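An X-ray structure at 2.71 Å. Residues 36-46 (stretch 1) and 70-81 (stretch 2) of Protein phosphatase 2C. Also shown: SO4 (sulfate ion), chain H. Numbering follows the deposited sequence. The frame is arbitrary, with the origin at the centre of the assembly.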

ATOM      1  N   VAL C  36      10.469 -29.576  -2.645  1.00 25.24           N
ATOM      2  CA  VAL C  36       9.148 -29.177  -3.103  1.00 23.21           C
ATOM      3  C   VAL C  36       8.780 -27.754  -2.770  1.00 21.36           C
ATOM      4  O   VAL C  36       9.003 -27.287  -1.656  1.00 20.96           O
ATOM      5  CB  VAL C  36       8.043 -30.122  -2.565  1.00 20.88           C
ATOM      6  CG1 VAL C  36       8.679 -31.213  -1.729  1.00 18.51           C
ATOM      7  CG2 VAL C  36       6.991 -29.340  -1.796  1.00 17.04           C
ATOM      8  N   VAL C  37       8.247 -27.073  -3.776  1.00 19.15           N
ATOM      9  CA  VAL C  37       7.787 -25.708  -3.628  1.00 19.32           C
ATOM     10  C   VAL C  37       6.315 -25.903  -3.321  1.00 19.17           C
ATOM     11  O   VAL C  37       5.496 -26.014  -4.238  1.00 16.53           O
ATOM     12  CB  VAL C  37       7.903 -24.919  -4.940  1.00 19.29           C
ATOM     13  CG1 VAL C  37       7.526 -23.466  -4.698  1.00 20.22           C
ATOM     14  CG2 VAL C  37       9.305 -25.025  -5.492  1.00 19.48           C
ATOM     15  N   VAL C  38       5.990 -25.974  -2.035  1.00 17.94           N
ATOM     16  CA  VAL C  38       4.607 -26.180  -1.613  1.00 18.59           C
ATOM     17  C   VAL C  38       3.664 -25.104  -2.122  1.00 17.58           C
ATOM     18  O   VAL C  38       2.518 -25.385  -2.425  1.00 16.87           O
ATOM     19  CB  VAL C  38       4.481 -26.213  -0.088  1.00 19.58           C
ATOM     20  CG1 VAL C  38       3.177 -26.920   0.307  1.00 18.17           C
ATOM     21  CG2 VAL C  38       5.704 -26.888   0.514  1.00 18.99           C
ATOM     22  N   GLU C  39       4.158 -23.877  -2.224  1.00 18.18           N
ATOM     23  CA  GLU C  39       3.348 -22.771  -2.701  1.00 19.26           C
ATOM     24  C   GLU C  39       4.202 -21.547  -3.010  1.00 19.42           C
ATOM     25  O   GLU C  39       5.178 -21.270  -2.317  1.00 19.84           O
ATOM     26  CB  GLU C  39       2.297 -22.410  -1.647  1.00 21.52           C
ATOM     27  CG  GLU C  39       1.706 -21.014  -1.808  1.00 23.47           C
ATOM     28  CD  GLU C  39       0.245 -21.026  -2.183  1.00 25.28           C
ATOM     29  OE1 GLU C  39      -0.066 -21.477  -3.303  1.00 27.89           O
ATOM     30  OE2 GLU C  39      -0.587 -20.581  -1.360  1.00 23.09           O
ATOM     31  N   GLY C  40       3.817 -20.822  -4.051  1.00 20.27           N
ATOM     32  CA  GLY C  40       4.522 -19.620  -4.455  1.00 20.43           C
ATOM     33  C   GLY C  40       3.526 -18.681  -5.114  1.00 21.84           C
ATOM     34  O   GLY C  40       2.435 -19.121  -5.508  1.00 22.12           O
HETATM   35  N   MSE C  41       3.884 -17.405  -5.241  1.00 20.91           N
HETATM   36  CA  MSE C  41       3.008 -16.414  -5.856  1.00 22.62           C
HETATM   37  C   MSE C  41       3.787 -15.468  -6.779  1.00 22.13           C
HETATM   38  O   MSE C  41       4.550 -14.622  -6.318  1.00 22.44           O
HETATM   39  CB  MSE C  41       2.308 -15.606  -4.763  1.00 25.68           C
HETATM   40  CG  MSE C  41       1.318 -14.579  -5.271  1.00 30.12           C
HETATM   41 SE   MSE C  41       0.616 -13.523  -3.746  1.00 37.67          SE
HETATM   42  CE  MSE C  41      -0.311 -12.117  -4.810  1.00 31.13           C
ATOM     43  N   LEU C  42       3.609 -15.625  -8.083  1.00 20.67           N
ATOM     44  CA  LEU C  42       4.295 -14.770  -9.049  1.00 20.89           C
ATOM     45  C   LEU C  42       3.763 -13.367  -8.837  1.00 22.90           C
ATOM     46  O   LEU C  42       2.549 -13.194  -8.664  1.00 24.62           O
ATOM     47  CB  LEU C  42       3.961 -15.197 -10.474  1.00 19.50           C
ATOM     48  CG  LEU C  42       4.147 -16.661 -10.857  1.00 19.98           C
ATOM     49  CD1 LEU C  42       3.564 -16.892 -12.257  1.00 16.22           C
ATOM     50  CD2 LEU C  42       5.633 -17.025 -10.770  1.00 18.51           C
ATOM     51  N   ARG C  43       4.632 -12.361  -8.862  1.00 22.51           N
ATOM     52  CA  ARG C  43       4.134 -11.013  -8.654  1.00 23.50           C
ATOM     53  C   ARG C  43       3.244 -10.591  -9.801  1.00 24.26           C
ATOM     54  O   ARG C  43       3.391 -11.062 -10.930  1.00 25.42           O
ATOM     55  CB  ARG C  43       5.275 -10.011  -8.449  1.00 24.27           C
ATOM     56  CG  ARG C  43       6.202  -9.785  -9.616  1.00 27.68           C
ATOM     57  CD  ARG C  43       7.396  -8.936  -9.174  1.00 28.46           C
ATOM     58  NE  ARG C  43       8.412  -9.712  -8.457  1.00 30.88           N
ATOM     59  CZ  ARG C  43       9.324  -9.191  -7.632  1.00 32.83           C
ATOM     60  NH1 ARG C  43       9.356  -7.885  -7.397  1.00 33.82           N
ATOM     61  NH2 ARG C  43      10.223  -9.978  -7.056  1.00 32.88           N
ATOM     62  N   GLY C  44       2.296  -9.717  -9.490  1.00 25.49           N
ATOM     63  CA  GLY C  44       1.368  -9.234 -10.491  1.00 26.16           C
ATOM     64  C   GLY C  44       0.411 -10.321 -10.925  1.00 27.36           C
ATOM     65  O   GLY C  44      -0.134 -10.256 -12.022  1.00 27.70           O
ATOM     66  N   ARG C  45       0.200 -11.318 -10.068  1.00 28.82           N
ATOM     67  CA  ARG C  45      -0.692 -12.427 -10.394  1.00 30.71           C
ATOM     68  C   ARG C  45      -1.492 -13.019  -9.227  1.00 31.76           C
ATOM     69  O   ARG C  45      -1.243 -14.147  -8.799  1.00 30.70           O
ATOM     70  CB  ARG C  45       0.102 -13.545 -11.080  1.00 32.31           C
ATOM     71  CG  ARG C  45       0.409 -13.303 -12.549  1.00 32.81           C
ATOM     72  CD  ARG C  45       1.198 -14.469 -13.149  1.00 34.44           C
ATOM     73  NE  ARG C  45       1.197 -14.444 -14.612  1.00 33.69           N
ATOM     74  CZ  ARG C  45       1.684 -13.445 -15.333  1.00 33.72           C
ATOM     75  NH1 ARG C  45       2.213 -12.396 -14.724  1.00 36.69           N
ATOM     76  NH2 ARG C  45       1.635 -13.487 -16.653  1.00 33.82           N
ATOM     77  N   PRO C  46      -2.492 -12.273  -8.722  1.00 33.75           N
ATOM     78  CA  PRO C  46      -3.316 -12.762  -7.610  1.00 34.68           C
ATOM     79  C   PRO C  46      -4.107 -13.984  -8.085  1.00 35.96           C
ATOM     80  O   PRO C  46      -4.141 -14.289  -9.277  1.00 37.20           O
ATOM     81  CB  PRO C  46      -4.207 -11.568  -7.306  1.00 34.62           C
ATOM     82  CG  PRO C  46      -4.451 -11.004  -8.686  1.00 33.81           C
ATOM     83  CD  PRO C  46      -3.075 -11.050  -9.313  1.00 33.46           C
ATOM     84  N   VAL C  70      13.560 -21.320  -9.450  1.00 26.75           N
ATOM     85  CA  VAL C  70      12.420 -21.365 -10.349  1.00 27.88           C
ATOM     86  C   VAL C  70      11.484 -20.151 -10.356  1.00 29.36           C
ATOM     87  O   VAL C  70      11.037 -19.714 -11.427  1.00 29.82           O
ATOM     88  CB  VAL C  70      11.599 -22.653 -10.137  1.00 26.47           C
ATOM     89  CG1 VAL C  70      10.886 -22.627  -8.798  1.00 26.47           C
ATOM     90  CG2 VAL C  70      10.631 -22.816 -11.292  1.00 24.76           C
HETATM   91  N   MSE C  71      11.185 -19.600  -9.184  1.00 30.07           N
HETATM   92  CA  MSE C  71      10.313 -18.435  -9.124  1.00 31.22           C
HETATM   93  C   MSE C  71      10.983 -17.219  -9.802  1.00 30.91           C
HETATM   94  O   MSE C  71      10.306 -16.249 -10.177  1.00 29.94           O
HETATM   95  CB  MSE C  71       9.946 -18.139  -7.671  1.00 33.63           C
HETATM   96  CG  MSE C  71       9.125 -19.243  -7.006  1.00 39.27           C
HETATM   97 SE   MSE C  71       7.361 -19.500  -7.846  1.00 48.97          SE
HETATM   98  CE  MSE C  71       7.644 -21.371  -8.333  1.00 45.18           C
ATOM     99  N   ASN C  72      12.307 -17.278  -9.974  1.00 29.14           N
ATOM    100  CA  ASN C  72      13.033 -16.200 -10.650  1.00 27.47           C
ATOM    101  C   ASN C  72      12.612 -16.232 -12.113  1.00 26.36           C
ATOM    102  O   ASN C  72      12.281 -15.208 -12.704  1.00 27.04           O
ATOM    103  CB  ASN C  72      14.548 -16.419 -10.588  1.00 29.52           C
ATOM    104  CG  ASN C  72      15.161 -15.966  -9.278  1.00 30.26           C
ATOM    105  OD1 ASN C  72      16.322 -16.281  -8.978  1.00 28.48           O
ATOM    106  ND2 ASN C  72      14.391 -15.220  -8.493  1.00 28.19           N
ATOM    107  N   TYR C  73      12.641 -17.422 -12.697  1.00 23.13           N
ATOM    108  CA  TYR C  73      12.267 -17.574 -14.081  1.00 21.90           C
ATOM    109  C   TYR C  73      10.764 -17.422 -14.269  1.00 21.96           C
ATOM    110  O   TYR C  73      10.320 -16.716 -15.165  1.00 19.66           O
ATOM    111  CB  TYR C  73      12.737 -18.931 -14.599  1.00 22.30           C
ATOM    112  CG  TYR C  73      14.243 -19.062 -14.604  1.00 24.09           C
ATOM    113  CD1 TYR C  73      14.957 -19.186 -13.407  1.00 23.44           C
ATOM    114  CD2 TYR C  73      14.966 -19.016 -15.804  1.00 24.04           C
ATOM    115  CE1 TYR C  73      16.346 -19.256 -13.403  1.00 22.57           C
ATOM    116  CE2 TYR C  73      16.357 -19.085 -15.808  1.00 22.69           C
ATOM    117  CZ  TYR C  73      17.037 -19.204 -14.605  1.00 22.53           C
ATOM    118  OH  TYR C  73      18.404 -19.280 -14.599  1.00 23.61           O
ATOM    119  N   LEU C  74       9.981 -18.074 -13.417  1.00 23.28           N
ATOM    120  CA  LEU C  74       8.525 -17.991 -13.524  1.00 23.85           C
ATOM    121  C   LEU C  74       7.976 -16.556 -13.578  1.00 24.10           C
ATOM    122  O   LEU C  74       6.972 -16.294 -14.249  1.00 23.95           O
ATOM    123  CB  LEU C  74       7.874 -18.792 -12.389  1.00 22.45           C
ATOM    124  CG  LEU C  74       7.372 -20.182 -12.814  1.00 23.27           C
ATOM    125  CD1 LEU C  74       8.173 -20.703 -13.998  1.00 20.64           C
ATOM    126  CD2 LEU C  74       7.445 -21.141 -11.638  1.00 20.80           C
ATOM    127  N   ASN C  75       8.641 -15.626 -12.899  1.00 24.09           N
ATOM    128  CA  ASN C  75       8.208 -14.240 -12.925  1.00 25.04           C
ATOM    129  C   ASN C  75       8.579 -13.587 -14.247  1.00 25.00           C
ATOM    130  O   ASN C  75       8.427 -12.382 -14.423  1.00 22.78           O
ATOM    131  CB  ASN C  75       8.828 -13.466 -11.767  1.00 27.50           C
ATOM    132  CG  ASN C  75       8.034 -13.606 -10.497  1.00 32.61           C
ATOM    133  OD1 ASN C  75       6.849 -13.253 -10.450  1.00 36.08           O
ATOM    134  ND2 ASN C  75       8.667 -14.129  -9.456  1.00 35.35           N
ATOM    135  N   ASP C  76       9.070 -14.393 -15.177  1.00 26.82           N
ATOM    136  CA  ASP C  76       9.451 -13.895 -16.484  1.00 28.36           C
ATOM    137  C   ASP C  76       8.424 -14.309 -17.523  1.00 29.58           C
ATOM    138  O   ASP C  76       8.462 -13.839 -18.662  1.00 30.63           O
ATOM    139  CB  ASP C  76      10.836 -14.409 -16.854  1.00 31.08           C
ATOM    140  CG  ASP C  76      11.941 -13.686 -16.099  1.00 33.98           C
ATOM    141  OD1 ASP C  76      12.962 -14.330 -15.743  1.00 34.89           O
ATOM    142  OD2 ASP C  76      11.786 -12.467 -15.872  1.00 32.72           O
ATOM    143  N   LEU C  77       7.501 -15.180 -17.125  1.00 30.29           N
ATOM    144  CA  LEU C  77       6.433 -15.630 -18.017  1.00 31.39           C
ATOM    145  C   LEU C  77       5.589 -14.418 -18.403  1.00 32.05           C
ATOM    146  O   LEU C  77       5.063 -13.716 -17.529  1.00 30.77           O
ATOM    147  CB  LEU C  77       5.532 -16.647 -17.306  1.00 31.48           C
ATOM    148  CG  LEU C  77       6.114 -18.016 -16.970  1.00 30.88           C
ATOM    149  CD1 LEU C  77       5.197 -18.732 -15.994  1.00 29.65           C
ATOM    150  CD2 LEU C  77       6.298 -18.815 -18.245  1.00 28.57           C
ATOM    151  N   ARG C  78       5.466 -14.168 -19.706  1.00 33.31           N
ATOM    152  CA  ARG C  78       4.672 -13.033 -20.194  1.00 33.98           C
ATOM    153  C   ARG C  78       3.201 -13.363 -20.138  1.00 34.54           C
ATOM    154  O   ARG C  78       2.345 -12.535 -20.417  1.00 36.47           O
ATOM    155  CB  ARG C  78       5.038 -12.687 -21.632  1.00 32.26           C
ATOM    156  CG  ARG C  78       6.431 -12.195 -21.802  1.00 30.20           C
ATOM    157  CD  ARG C  78       6.542 -11.426 -23.081  1.00 30.42           C
ATOM    158  NE  ARG C  78       7.908 -10.996 -23.309  1.00 33.08           N
ATOM    159  CZ  ARG C  78       8.263 -10.086 -24.204  1.00 35.84           C
ATOM    160  NH1 ARG C  78       7.347  -9.499 -24.964  1.00 37.46           N
ATOM    161  NH2 ARG C  78       9.539  -9.766 -24.341  1.00 38.70           N
ATOM    162  N   ASP C  79       2.931 -14.607 -19.793  1.00 35.36           N
ATOM    163  CA  ASP C  79       1.587 -15.116 -19.661  1.00 34.97           C
ATOM    164  C   ASP C  79       1.788 -16.566 -19.300  1.00 34.63           C
ATOM    165  O   ASP C  79       2.864 -17.120 -19.514  1.00 36.25           O
ATOM    166  CB  ASP C  79       0.822 -14.974 -20.971  1.00 37.82           C
ATOM    167  CG  ASP C  79      -0.614 -15.413 -20.842  1.00 41.05           C
ATOM    168  OD1 ASP C  79      -1.211 -15.145 -19.774  1.00 42.41           O
ATOM    169  OD2 ASP C  79      -1.139 -16.027 -21.798  1.00 42.21           O
ATOM    170  N   VAL C  80       0.775 -17.183 -18.723  1.00 33.51           N
ATOM    171  CA  VAL C  80       0.915 -18.569 -18.335  1.00 31.71           C
ATOM    172  C   VAL C  80       0.253 -19.464 -19.363  1.00 31.41           C
ATOM    173  O   VAL C  80      -0.964 -19.543 -19.441  1.00 32.30           O
ATOM    174  CB  VAL C  80       0.327 -18.803 -16.922  1.00 30.99           C
ATOM    175  CG1 VAL C  80      -1.001 -18.082 -16.799  1.00 34.89           C
ATOM    176  CG2 VAL C  80       0.148 -20.289 -16.657  1.00 31.21           C
ATOM    177  N   ASN C  81       1.086 -20.094 -20.186  1.00 31.27           N
ATOM    178  CA  ASN C  81       0.644 -21.010 -21.226  1.00 30.31           C
ATOM    179  C   ASN C  81       1.817 -21.877 -21.651  1.00 31.04           C
ATOM    180  O   ASN C  81       2.938 -21.716 -21.168  1.00 28.81           O
ATOM    181  CB  ASN C  81       0.087 -20.264 -22.448  1.00 29.65           C
ATOM    182  CG  ASN C  81       1.129 -19.408 -23.157  1.00 30.19           C
ATOM    183  OD1 ASN C  81       2.169 -19.897 -23.585  1.00 31.16           O
ATOM    184  ND2 ASN C  81       0.840 -18.121 -23.294  1.00 30.17           N
TER
HETATM  185  S   SO4 H 454      11.637 -11.850 -21.790  1.00 62.54           S
HETATM  186  O1  SO4 H 454      12.283 -12.038 -23.095  1.00 62.53           O
HETATM  187  O2  SO4 H 454      10.317 -11.244 -21.977  1.00 62.43           O
HETATM  188  O3  SO4 H 454      11.501 -13.153 -21.131  1.00 63.17           O
HETATM  189  O4  SO4 H 454      12.441 -10.953 -20.951  1.00 61.88           O

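A single hydrogen bond joins these two stretches, and it is made by the side chain of an asparagine just past the helix, which also reaches back to the helix with a weak bond. N75, the first residue after the helix to leave helical phi/psi, accepts from the backbone of stretch 1: R43 N to N75 OD1 is 2.9 Å. Its amide nitrogen turns back the other way, with N75 ND2 to M71 O at 2.8 Å, weak by its angle of 125°. One planar group thus bridges the two backbones just where L42 begins a type II turn, and the L42 and N75 CA atoms come within 5.5 Å of each other.

Around this polar clasp the packing is apolar. L42 gives up the most surface; its CB points sideways, but the end of its m,t side chain comes nearer to stretch 2. L42 CD2 lies 3.3 Å from L74 CB, a tight approach, and 4.2 Å from M71 SE, while L42 CD1 reaches L77 CD1 at 4.5 Å. The strand and helix axes come no closer than 10.0 Å, and side chains fill the space between them. Farther back along the strand, V37 CG1 meets M71 CE at 4.2 Å, and V37 CG2 meets V70 CG1 at 4.4 Å. G40 leaves room for the selenomethionine. Its CA is 4.4 Å from M71 SE, and an ideal CB would sit only 3.0 Å from that selenium. G44, in the turn, reads differently: its positive phi by itself favours glycine.

At the far side of the turn, the end of the R45 side chain reaches the backbone of stretch 2. R45 NH2 is 3.4 Å from D79 CA and 3.5 Å from L77 O, close packing without a hydrogen bond. The charge of D79 is nearby but not paired, with R45 NH2 to D79 OD1 at 4.5 Å.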